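PDB 3JS9: nucleoside diphosphate kinase family protein from Babesia bovis, which probably transfers the terminal phosphate of a nucleoside triphosphate to a nucleoside diphosphate through a phosphohistidine intermediate, with magnesium as cofactor. Local coordinates for residues Glu28-Phe33 and Pro77-Ile82; Glu46-Asp51 and Ala136-Pro141; Val52-Tyr57 and Pro64-Leu69. All coordinates share one frame; numbering follows the deposited sequence.

Contact 1 (Glu28-Phe33 and Pro77-Ile82); sequences EILKRF and PVFCMI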
loop_
_atom_site.group_PDB
_atom_site.type_symbol
_atom_site.label_atom_id
_atom_site.label_comp_id
_atom_site.label_asym_id
_atom_site.label_seq_id
_atom_site.Cartn_x
_atom_site.Cartn_y
_atom_site.Cartn_z
ATOM N N GLU A 28 -5.498 -7.315 6.039
ATOM C CA GLU A 28 -4.477 -6.399 6.489
ATOM C C GLU A 28 -3.675 -6.968 7.658
ATOM O O GLU A 28 -2.456 -6.873 7.680
ATOM C CB GLU A 28 -5.148 -5.088 6.895
ATOM C CG GLU A 28 -4.242 -3.998 7.439
ATOM C CD GLU A 28 -3.190 -3.507 6.442
ATOM O OE1 GLU A 28 -3.446 -3.509 5.235
ATOM O OE2 GLU A 28 -2.087 -3.122 6.866
ATOM N N ILE A 29 -4.362 -7.562 8.629
ATOM C CA ILE A 29 -3.719 -8.046 9.831
ATOM C C ILE A 29 -2.891 -9.282 9.486
ATOM O O ILE A 29 -1.689 -9.360 9.849
ATOM C CB ILE A 29 -4.763 -8.327 10.969
ATOM C CG1 ILE A 29 -5.338 -6.998 11.553
ATOM C CG2 ILE A 29 -4.179 -9.221 12.060
ATOM C CD1 ILE A 29 -6.757 -7.155 12.257
ATOM N N LEU A 30 -3.502 -10.234 8.769
ATOM C CA LEU A 30 -2.783 -11.427 8.334
ATOM C C LEU A 30 -1.490 -11.012 7.604
ATOM O O LEU A 30 -0.394 -11.465 7.923
ATOM C CB LEU A 30 -3.682 -12.301 7.449
ATOM C CG LEU A 30 -3.360 -13.814 7.328
ATOM C CD1 LEU A 30 -4.521 -14.539 6.705
ATOM C CD2 LEU A 30 -2.046 -14.185 6.574
ATOM N N LYS A 31 -1.638 -10.107 6.640
ATOM C CA LYS A 31 -0.541 -9.644 5.804
ATOM C C LYS A 31 0.589 -9.027 6.652
ATOM O O LYS A 31 1.780 -9.244 6.375
ATOM C CB LYS A 31 -1.114 -8.671 4.787
ATOM C CG LYS A 31 -0.116 -8.021 3.805
ATOM C CD LYS A 31 -0.938 -7.268 2.720
ATOM C CE LYS A 31 -0.161 -6.080 2.072
ATOM N NZ LYS A 31 0.911 -6.584 1.153
ATOM N N ARG A 32 0.233 -8.296 7.711
ATOM C CA ARG A 32 1.272 -7.705 8.563
ATOM C C ARG A 32 2.044 -8.784 9.264
ATOM O O ARG A 32 3.269 -8.684 9.363
ATOM C CB ARG A 32 0.700 -6.724 9.592
ATOM C CG ARG A 32 0.340 -5.361 9.014
ATOM C CD ARG A 32 -0.509 -4.597 9.970
ATOM N NE ARG A 32 -0.963 -3.352 9.379
ATOM C CZ ARG A 32 -0.713 -2.139 9.879
ATOM N NH1 ARG A 32 -1.200 -1.084 9.249
ATOM N NH2 ARG A 32 -0.044 -1.988 11.027
ATOM N N PHE A 33 1.372 -9.833 9.728
ATOM C CA PHE A 33 2.103 -10.958 10.316
ATOM C C PHE A 33 2.966 -11.724 9.298
ATOM O O PHE A 33 4.108 -12.112 9.602
ATOM C CB PHE A 33 1.164 -11.877 11.101
ATOM C CG PHE A 33 0.942 -11.408 12.525
ATOM C CD1 PHE A 33 1.764 -11.852 13.551
ATOM C CD2 PHE A 33 -0.032 -10.449 12.815
ATOM C CE1 PHE A 33 1.582 -11.400 14.834
ATOM C CE2 PHE A 33 -0.225 -9.983 14.103
ATOM C CZ PHE A 33 0.582 -10.445 15.106
ATOM N N PRO A 77 -18.341 -12.778 14.224
ATOM C CA PRO A 77 -17.373 -13.820 13.917
ATOM C C PRO A 77 -15.951 -13.387 14.318
ATOM O O PRO A 77 -15.732 -12.199 14.611
ATOM C CB PRO A 77 -17.467 -13.918 12.398
ATOM C CG PRO A 77 -17.888 -12.581 11.977
ATOM C CD PRO A 77 -18.743 -12.023 13.027
ATOM N N VAL A 78 -15.011 -14.327 14.350
ATOM C CA VAL A 78 -13.617 -14.002 14.629
ATOM C C VAL A 78 -12.721 -14.684 13.624
ATOM O O VAL A 78 -13.139 -15.649 12.997
ATOM C CB VAL A 78 -13.186 -14.380 16.100
ATOM C CG1 VAL A 78 -14.105 -13.699 17.111
ATOM C CG2 VAL A 78 -13.157 -15.915 16.316
ATOM N N PHE A 79 -11.485 -14.204 13.464
ATOM C CA PHE A 79 -10.536 -14.911 12.615
ATOM C C PHE A 79 -9.336 -15.325 13.432
ATOM O O PHE A 79 -8.654 -14.472 13.999
ATOM C CB PHE A 79 -10.161 -14.073 11.396
ATOM C CG PHE A 79 -9.250 -14.781 10.418
ATOM C CD1 PHE A 79 -7.877 -14.686 10.540
ATOM C CD2 PHE A 79 -9.777 -15.506 9.352
ATOM C CE1 PHE A 79 -7.046 -15.332 9.638
ATOM C CE2 PHE A 79 -8.941 -16.158 8.442
ATOM C CZ PHE A 79 -7.594 -16.083 8.585
ATOM N N CYS A 80 -9.091 -16.639 13.493
ATOM C CA CYS A 80 -8.101 -17.254 14.383
ATOM C C CYS A 80 -6.851 -17.614 13.637
ATOM O O CYS A 80 -6.942 -18.146 12.529
ATOM C CB CYS A 80 -8.644 -18.554 14.980
ATOM S SG CYS A 80 -10.316 -18.479 15.692
ATOM N N MET A 81 -5.688 -17.386 14.262
ATOM C CA MET A 81 -4.376 -17.715 13.679
ATOM C C MET A 81 -3.418 -18.176 14.746
ATOM O O MET A 81 -3.551 -17.771 15.904
ATOM C CB MET A 81 -3.738 -16.496 12.989
ATOM C CG MET A 81 -4.515 -15.998 11.767
ATOM S SD MET A 81 -3.974 -14.335 11.374
ATOM C CE MET A 81 -5.000 -13.301 12.476
ATOM N N ILE A 82 -2.465 -19.025 14.359
ATOM C CA ILE A 82 -1.270 -19.277 15.176
ATOM C C ILE A 82 -0.068 -18.969 14.290
ATOM O O ILE A 82 -0.035 -19.385 13.142
ATOM C CB ILE A 82 -1.151 -20.736 15.639
ATOM C CG1 ILE A 82 -2.255 -21.078 16.623
ATOM C CG2 ILE A 82 0.261 -21.034 16.239
ATOM C CD1 ILE A 82 -2.223 -22.586 17.054
#

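Contact 2 (Glu46-Asp51 and Ala136-Pro141); sequences EHPTMD and ALWFTP. With SO4 (sulfate ion), chain D.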
loop_
_atom_site.group_PDB
_atom_site.type_symbol
_atom_site.label_atom_id
_atom_site.label_comp_id
_atom_site.label_asym_id
_atom_site.label_seq_id
_atom_site.Cartn_x
_atom_site.Cartn_y
_atom_site.Cartn_z
ATOM N N GLU A 46 -14.298 -18.332 12.050
ATOM C CA GLU A 46 -15.308 -19.058 12.825
ATOM C C GLU A 46 -16.268 -18.196 13.649
ATOM O O GLU A 46 -16.012 -17.001 13.921
ATOM C CB GLU A 46 -14.670 -20.105 13.734
ATOM C CG GLU A 46 -14.290 -19.606 15.086
ATOM C CD GLU A 46 -13.723 -20.713 15.946
ATOM O OE1 GLU A 46 -13.520 -21.844 15.430
ATOM O OE2 GLU A 46 -13.461 -20.459 17.140
ATOM N N HIS A 47 -17.388 -18.830 14.004
ATOM C CA HIS A 47 -18.302 -18.352 15.035
ATOM C C HIS A 47 -17.973 -19.160 16.296
ATOM O O HIS A 47 -18.328 -20.316 16.392
ATOM C CB HIS A 47 -19.727 -18.629 14.578
ATOM C CG HIS A 47 -20.783 -18.106 15.500
ATOM N ND1 HIS A 47 -21.865 -17.378 15.046
ATOM C CD2 HIS A 47 -20.935 -18.213 16.843
ATOM C CE1 HIS A 47 -22.626 -17.044 16.073
ATOM N NE2 HIS A 47 -22.083 -17.538 17.174
ATOM N N PRO A 48 -17.292 -18.562 17.263
ATOM C CA PRO A 48 -16.872 -19.291 18.467
ATOM C C PRO A 48 -18.064 -19.735 19.347
ATOM O O PRO A 48 -19.160 -19.150 19.268
ATOM C CB PRO A 48 -16.060 -18.255 19.254
ATOM C CG PRO A 48 -16.074 -17.019 18.452
ATOM C CD PRO A 48 -17.167 -17.110 17.436
ATOM N N THR A 49 -17.836 -20.759 20.176
ATOM C CA THR A 49 -18.841 -21.215 21.142
ATOM C C THR A 49 -18.640 -20.475 22.440
ATOM O O THR A 49 -17.507 -20.100 22.774
ATOM C CB THR A 49 -18.733 -22.741 21.453
ATOM O OG1 THR A 49 -17.448 -23.021 22.041
ATOM C CG2 THR A 49 -18.948 -23.572 20.195
ATOM N N MET A 50 -19.721 -20.295 23.196
ATOM C CA MET A 50 -19.581 -19.657 24.502
ATOM C C MET A 50 -18.542 -20.349 25.406
ATOM O O MET A 50 -17.795 -19.668 26.089
ATOM C CB MET A 50 -20.926 -19.486 25.212
ATOM C CG MET A 50 -20.842 -18.674 26.534
ATOM S SD MET A 50 -20.430 -16.890 26.367
ATOM C CE MET A 50 -21.979 -16.281 25.685
ATOM N N ASP A 51 -18.467 -21.678 25.381
ATOM C CA ASP A 51 -17.549 -22.392 26.276
ATOM C C ASP A 51 -16.084 -22.057 26.008
ATOM O O ASP A 51 -15.285 -21.945 26.957
ATOM C CB ASP A 51 -17.728 -23.915 26.196
ATOM C CG ASP A 51 -19.162 -24.357 26.424
ATOM O OD1 ASP A 51 -19.865 -24.574 25.389
ATOM O OD2 ASP A 51 -19.575 -24.479 27.611
ATOM N N ALA A 136 -3.784 -24.302 21.996
ATOM C CA ALA A 136 -4.486 -25.581 22.184
ATOM C C ALA A 136 -5.998 -25.403 22.328
ATOM O O ALA A 136 -6.770 -26.274 21.907
ATOM C CB ALA A 136 -3.927 -26.344 23.359
ATOM N N LEU A 137 -6.411 -24.290 22.929
ATOM C CA LEU A 137 -7.832 -24.000 23.116
ATOM C C LEU A 137 -8.600 -23.664 21.822
ATOM O O LEU A 137 -9.715 -24.117 21.632
ATOM C CB LEU A 137 -8.007 -22.864 24.125
ATOM C CG LEU A 137 -9.411 -22.268 24.304
ATOM C CD1 LEU A 137 -10.362 -23.288 24.933
ATOM C CD2 LEU A 137 -9.359 -21.019 25.146
ATOM N N TRP A 138 -8.014 -22.863 20.934
ATOM C CA TRP A 138 -8.754 -22.397 19.744
ATOM C C TRP A 138 -8.631 -23.329 18.513
ATOM O O TRP A 138 -9.460 -23.305 17.590
ATOM C CB TRP A 138 -8.336 -20.966 19.405
ATOM C CG TRP A 138 -8.806 -19.960 20.409
ATOM C CD1 TRP A 138 -8.139 -19.530 21.537
ATOM C CD2 TRP A 138 -10.069 -19.268 20.399
ATOM N NE1 TRP A 138 -8.902 -18.585 22.196
ATOM C CE2 TRP A 138 -10.085 -18.411 21.519
ATOM C CE3 TRP A 138 -11.159 -19.251 19.518
ATOM C CZ2 TRP A 138 -11.156 -17.561 21.787
ATOM C CZ3 TRP A 138 -12.220 -18.397 19.772
ATOM C CH2 TRP A 138 -12.223 -17.573 20.911
ATOM N N PHE A 139 -7.600 -24.159 18.522
ATOM C CA PHE A 139 -7.299 -25.025 17.389
ATOM C C PHE A 139 -7.116 -26.467 17.839
ATOM O O PHE A 139 -6.367 -26.735 18.785
ATOM C CB PHE A 139 -6.003 -24.553 16.727
ATOM C CG PHE A 139 -6.173 -23.362 15.807
ATOM C CD1 PHE A 139 -5.776 -22.086 16.206
ATOM C CD2 PHE A 139 -6.691 -23.520 14.517
ATOM C CE1 PHE A 139 -5.921 -21.008 15.342
ATOM C CE2 PHE A 139 -6.812 -22.435 13.655
ATOM C CZ PHE A 139 -6.436 -21.191 14.067
ATOM N N THR A 140 -7.760 -27.400 17.163
ATOM C CA THR A 140 -7.497 -28.811 17.446
ATOM C C THR A 140 -6.150 -29.107 16.811
ATOM O O THR A 140 -5.772 -28.451 15.857
ATOM C CB THR A 140 -8.597 -29.743 16.857
ATOM O OG1 THR A 140 -8.550 -29.695 15.424
ATOM C CG2 THR A 140 -9.971 -29.302 17.277
ATOM N N PRO A 141 -5.418 -30.106 17.317
ATOM C CA PRO A 141 -4.091 -30.447 16.722
ATOM C C PRO A 141 -4.065 -30.868 15.236
ATOM O O PRO A 141 -3.039 -30.739 14.594
ATOM C CB PRO A 141 -3.581 -31.600 17.610
ATOM C CG PRO A 141 -4.781 -32.095 18.369
ATOM C CD PRO A 141 -5.768 -30.964 18.469
HETATM S S SO4 D . -25.044 -15.882 18.993
HETATM O O1 SO4 D . -24.659 -14.759 19.851
HETATM O O2 SO4 D . -23.976 -16.875 19.083
HETATM O O3 SO4 D . -26.317 -16.439 19.442
HETATM O O4 SO4 D . -25.264 -15.431 17.616
HETATM O O HOH W 1 -12.543 -22.857 18.300
#

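Contact 3 (Val52-Tyr57 and Pro64-Leu69); sequences VVAQHY and PFFKDL. With SO4 (sulfate ion), chain G.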
loop_
_atom_site.group_PDB
_atom_site.type_symbol
_atom_site.label_atom_id
_atom_site.label_comp_id
_atom_site.label_asym_id
_atom_site.label_seq_id
_atom_site.Cartn_x
_atom_site.Cartn_y
_atom_site.Cartn_z
ATOM N N VAL A 52 -15.730 -21.929 24.723
ATOM C CA VAL A 52 -14.377 -21.557 24.320
ATOM C C VAL A 52 -14.097 -20.118 24.745
ATOM O O VAL A 52 -13.050 -19.818 25.340
ATOM C CB VAL A 52 -14.143 -21.787 22.783
ATOM C CG1 VAL A 52 -12.830 -21.194 22.303
ATOM C CG2 VAL A 52 -14.168 -23.297 22.452
ATOM N N VAL A 53 -15.051 -19.238 24.495
ATOM C CA VAL A 53 -14.877 -17.864 24.921
ATOM C C VAL A 53 -14.720 -17.747 26.438
ATOM O O VAL A 53 -13.855 -16.999 26.921
ATOM C CB VAL A 53 -16.002 -16.911 24.401
ATOM C CG1 VAL A 53 -15.751 -15.496 24.887
ATOM C CG2 VAL A 53 -16.080 -16.961 22.882
ATOM N N ALA A 54 -15.531 -18.483 27.186
ATOM C CA ALA A 54 -15.424 -18.439 28.643
ATOM C C ALA A 54 -14.066 -18.945 29.135
ATOM O O ALA A 54 -13.514 -18.380 30.074
ATOM C CB ALA A 54 -16.566 -19.173 29.302
ATOM N N GLN A 55 -13.507 -19.967 28.481
ATOM C CA GLN A 55 -12.160 -20.430 28.839
ATOM C C GLN A 55 -11.122 -19.426 28.426
ATOM O O GLN A 55 -10.093 -19.302 29.093
ATOM C CB GLN A 55 -11.786 -21.768 28.182
ATOM C CG GLN A 55 -12.164 -22.980 28.931
ATOM C CD GLN A 55 -11.997 -22.819 30.436
ATOM O OE1 GLN A 55 -12.986 -22.604 31.153
ATOM N NE2 GLN A 55 -10.742 -22.920 30.925
ATOM N N HIS A 56 -11.358 -18.747 27.298
ATOM C CA HIS A 56 -10.362 -17.822 26.784
ATOM C C HIS A 56 -10.171 -16.701 27.793
ATOM O O HIS A 56 -9.050 -16.290 28.079
ATOM C CB HIS A 56 -10.748 -17.282 25.411
ATOM C CG HIS A 56 -9.830 -16.209 24.902
ATOM N ND1 HIS A 56 -8.545 -16.466 24.469
ATOM C CD2 HIS A 56 -10.018 -14.876 24.747
ATOM C CE1 HIS A 56 -7.981 -15.337 24.077
ATOM N NE2 HIS A 56 -8.853 -14.360 24.233
ATOM N N TYR A 57 -11.281 -16.260 28.365
ATOM C CA TYR A 57 -11.270 -15.158 29.302
ATOM C C TYR A 57 -11.345 -15.617 30.764
ATOM O O TYR A 57 -11.857 -14.894 31.616
ATOM C CB TYR A 57 -12.436 -14.239 28.990
ATOM C CG TYR A 57 -12.256 -13.452 27.736
ATOM C CD1 TYR A 57 -13.088 -13.642 26.650
ATOM C CD2 TYR A 57 -11.249 -12.488 27.640
ATOM C CE1 TYR A 57 -12.925 -12.902 25.519
ATOM C CE2 TYR A 57 -11.084 -11.742 26.516
ATOM C CZ TYR A 57 -11.919 -11.953 25.461
ATOM O OH TYR A 57 -11.728 -11.215 24.319
ATOM N N PRO A 64 -17.533 -7.839 36.907
ATOM C CA PRO A 64 -18.778 -7.325 36.316
ATOM C C PRO A 64 -18.857 -7.359 34.776
ATOM O O PRO A 64 -19.946 -7.562 34.228
ATOM C CB PRO A 64 -18.870 -5.879 36.859
ATOM C CG PRO A 64 -17.563 -5.611 37.549
ATOM C CD PRO A 64 -17.024 -6.936 37.960
ATOM N N PHE A 65 -17.730 -7.172 34.090
ATOM C CA PHE A 65 -17.741 -7.094 32.620
ATOM C C PHE A 65 -17.779 -8.461 31.896
ATOM O O PHE A 65 -18.122 -8.526 30.709
ATOM C CB PHE A 65 -16.606 -6.179 32.082
ATOM C CG PHE A 65 -15.200 -6.613 32.478
ATOM C CD1 PHE A 65 -14.590 -6.093 33.625
ATOM C CD2 PHE A 65 -14.479 -7.523 31.693
ATOM C CE1 PHE A 65 -13.287 -6.489 33.993
ATOM C CE2 PHE A 65 -13.176 -7.922 32.053
ATOM C CZ PHE A 65 -12.580 -7.405 33.204
ATOM N N PHE A 66 -17.461 -9.533 32.623
ATOM C CA PHE A 66 -17.314 -10.884 32.069
ATOM C C PHE A 66 -18.428 -11.320 31.108
ATOM O O PHE A 66 -18.130 -11.763 30.006
ATOM C CB PHE A 66 -17.116 -11.906 33.197
ATOM C CG PHE A 66 -16.730 -13.289 32.721
ATOM C CD1 PHE A 66 -15.514 -13.516 32.062
ATOM C CD2 PHE A 66 -17.567 -14.378 32.957
ATOM C CE1 PHE A 66 -15.148 -14.801 31.639
ATOM C CE2 PHE A 66 -17.207 -15.669 32.540
ATOM C CZ PHE A 66 -15.995 -15.875 31.880
ATOM N N LYS A 67 -19.692 -11.180 31.507
ATOM C CA LYS A 67 -20.825 -11.553 30.639
ATOM C C LYS A 67 -20.809 -10.799 29.296
ATOM O O LYS A 67 -20.799 -11.416 28.222
ATOM C CB LYS A 67 -22.180 -11.373 31.351
ATOM N N ASP A 68 -20.792 -9.469 29.368
ATOM C CA ASP A 68 -20.817 -8.620 28.172
ATOM C C ASP A 68 -19.669 -8.931 27.188
ATOM O O ASP A 68 -19.877 -8.956 25.965
ATOM C CB ASP A 68 -20.792 -7.152 28.568
ATOM C CG ASP A 68 -21.974 -6.770 29.408
ATOM O OD1 ASP A 68 -22.895 -6.119 28.875
ATOM O OD2 ASP A 68 -21.987 -7.134 30.604
ATOM N N LEU A 69 -18.483 -9.166 27.753
ATOM C CA LEU A 69 -17.262 -9.427 27.027
ATOM C C LEU A 69 -17.347 -10.763 26.291
ATOM O O LEU A 69 -17.091 -10.831 25.092
ATOM C CB LEU A 69 -16.086 -9.410 28.006
ATOM C CG LEU A 69 -14.668 -9.763 27.555
ATOM C CD1 LEU A 69 -14.181 -8.890 26.373
ATOM C CD2 LEU A 69 -13.716 -9.677 28.758
HETATM S S SO4 G . -7.881 -9.182 24.465
HETATM O O1 SO4 G . -6.438 -9.164 24.180
HETATM O O2 SO4 G . -8.054 -9.208 25.898
HETATM O O3 SO4 G . -8.657 -10.309 23.920
HETATM O O4 SO4 G . -8.378 -7.950 23.908
#

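Contact 1 (Glu28-Phe33 and Pro77-Ile82)
Ile29 is the first residue of helix 28-33 to meet strand 78-82, its CG2 branch lying 4.2 Å from Met81 CE. With CG1 beside the backbone N (chi1 -72°), it is the CG2 methyl that turns to the strand, and the two side chains cross at about a right angle. Leu30 follows with a double contact. Its CG packs on the thioether, 4.1 Å from Met81 SD, while its CD1 methyl comes obliquely to the far end of the neighbouring ring, 3.9 Å from Phe79 CZ. The Met81 chain bends at its last torsion (chi3 -85°), and this turns CE toward Ile29 while SD stays against Leu30. Phe79 also presents a ring edge to Met81 SD, so ring and thioether lie side by side beneath the helix. Arg32 turns away from the strand and reaches back one turn to Glu28: its NE gives a nearly straight bond to the anti lone pair of Glu28 OE2 at 2.8 Å. The axes of helix 28-33 and strand 78-82 run almost parallel, 10° apart, with a closest approach of 10.9 Å. This is helix-on-sheet packing in a ferredoxin-like fold: Phe79 and Met81 meet helix 26-36, whereas Cys80 and Ile82 meet Phe139 on the other face, and strand 78-85 lies between strands 10-16 and 39-46.

Contact 2 (Glu46-Asp51 and Ala136-Pro141)
Trp138 turns the edge of its six-membered ring to Glu46 and Pro48, joining the end of helix 128-138 to the connection that leaves strand 39-46 of the ferredoxin-like core. Glu46 OE2 lies in the plane of the indole, 3.5 Å from Trp138 CE3 and about as far from CZ3, so the carboxylate oxygen faces the C-H rim of the ring, where its charge is probably welcome. The carboxylate plane is turned 42° from that of the ring. Beside it, Pro48 CB packs against the same edge, 3.9 Å from Trp138 CZ3. A water closes the polar side of the contact: it donates to Glu46 OE2 at 2.8 Å and to Trp138 O at 3.2 Å, and so bridges the carboxylate to the carbonyl at the helix end.

In the next shell, Lys44 NZ also bonds to Trp138 O, while Tyr13 stacks on the indole and His56 meets it at a steep angle. Trp138 is thus held near the active site, about 6 Å from His123 between side chains, the residue predicted to carry the phosphate. Glu46 is steadied by its backbone pairing with Val78, and its CG sits in the crowded position between backbone N and carbonyl carbon (chi1 89°), from which the extended chain reaches the ring. Beyond Pro48, Thr49 is the N-cap of helix 50-56, its OG1 making a weak bond to Val52 N. Between Glu46 and Pro48, His47 turns away from the indole, CG anti to its N, toward a sulfate, probably from the crystallisation liquor, that His75 ND1 also holds; there His47 NE2 donates to sulfate O2 at 2.8 Å, with an N-H...O angle of 143°.

Contact 3 (Val52-Tyr57 and Pro64-Leu69)
Tyr57 and Phe66 bring the two backbones closest, with 7.9 Å between their CA atoms, where the end of helix 50-56 faces the opening turn of helix 66-75. The last turn of the first helix is closed by Tyr57 N bonding to Val53 O, and Tyr57 is the first residue to leave helical geometry. Phe66, its CG anti to the backbone N (chi1 -170°), lays its ring against that helix end: Phe66 CE1 lies 3.3 Å from Tyr57 O and 3.8 Å from Tyr57 CB, while Ala54 O sits in the plane at the ring edge, 4.0 Å from Phe66 CZ. Leu69, a turn later, covers one face of the tyrosine. Its CG stands 4.0 Å from the ring centroid and 7° off the normal, a CH-pi contact, and Leu69 CD2 comes within 3.9 Å of Tyr57 CD2. Over the opposite face lies His56 CD2, so the phenol is held in a sandwich. Its OH points toward a sulfate, though its modelled position is less sure; Lys17 and His123 bind the same ion, which probably marks a phosphate site. Phe65, a predicted ATP contact, edges onto Leu69. Across the segments the grip is apolar and CH-pi, without hydrogen bonds, consistent with a helical hairpin beside the nucleotide cleft that can adjust its position, as seen in relatives.

From the N terminus, helix 26-36 opens contact 1, and the end of strand 39-46 with the start of helix 50-56 opens contact 2 before contact 1 has closed. Contact 3 then begins and ends within a few residues, tying two successive helices together, so its short loop lies within the spans of both others. Residues 77-82 close contact 1 by bringing helix 26-36 onto the sheet. Much later, residues 136-141 close contact 2, which therefore crosses contact 1. Contacts 1 and 2 meet at Val78 and Glu46 and on Phe139; contacts 2 and 3 share helix 50-56, with Trp138 against His56 and Val52.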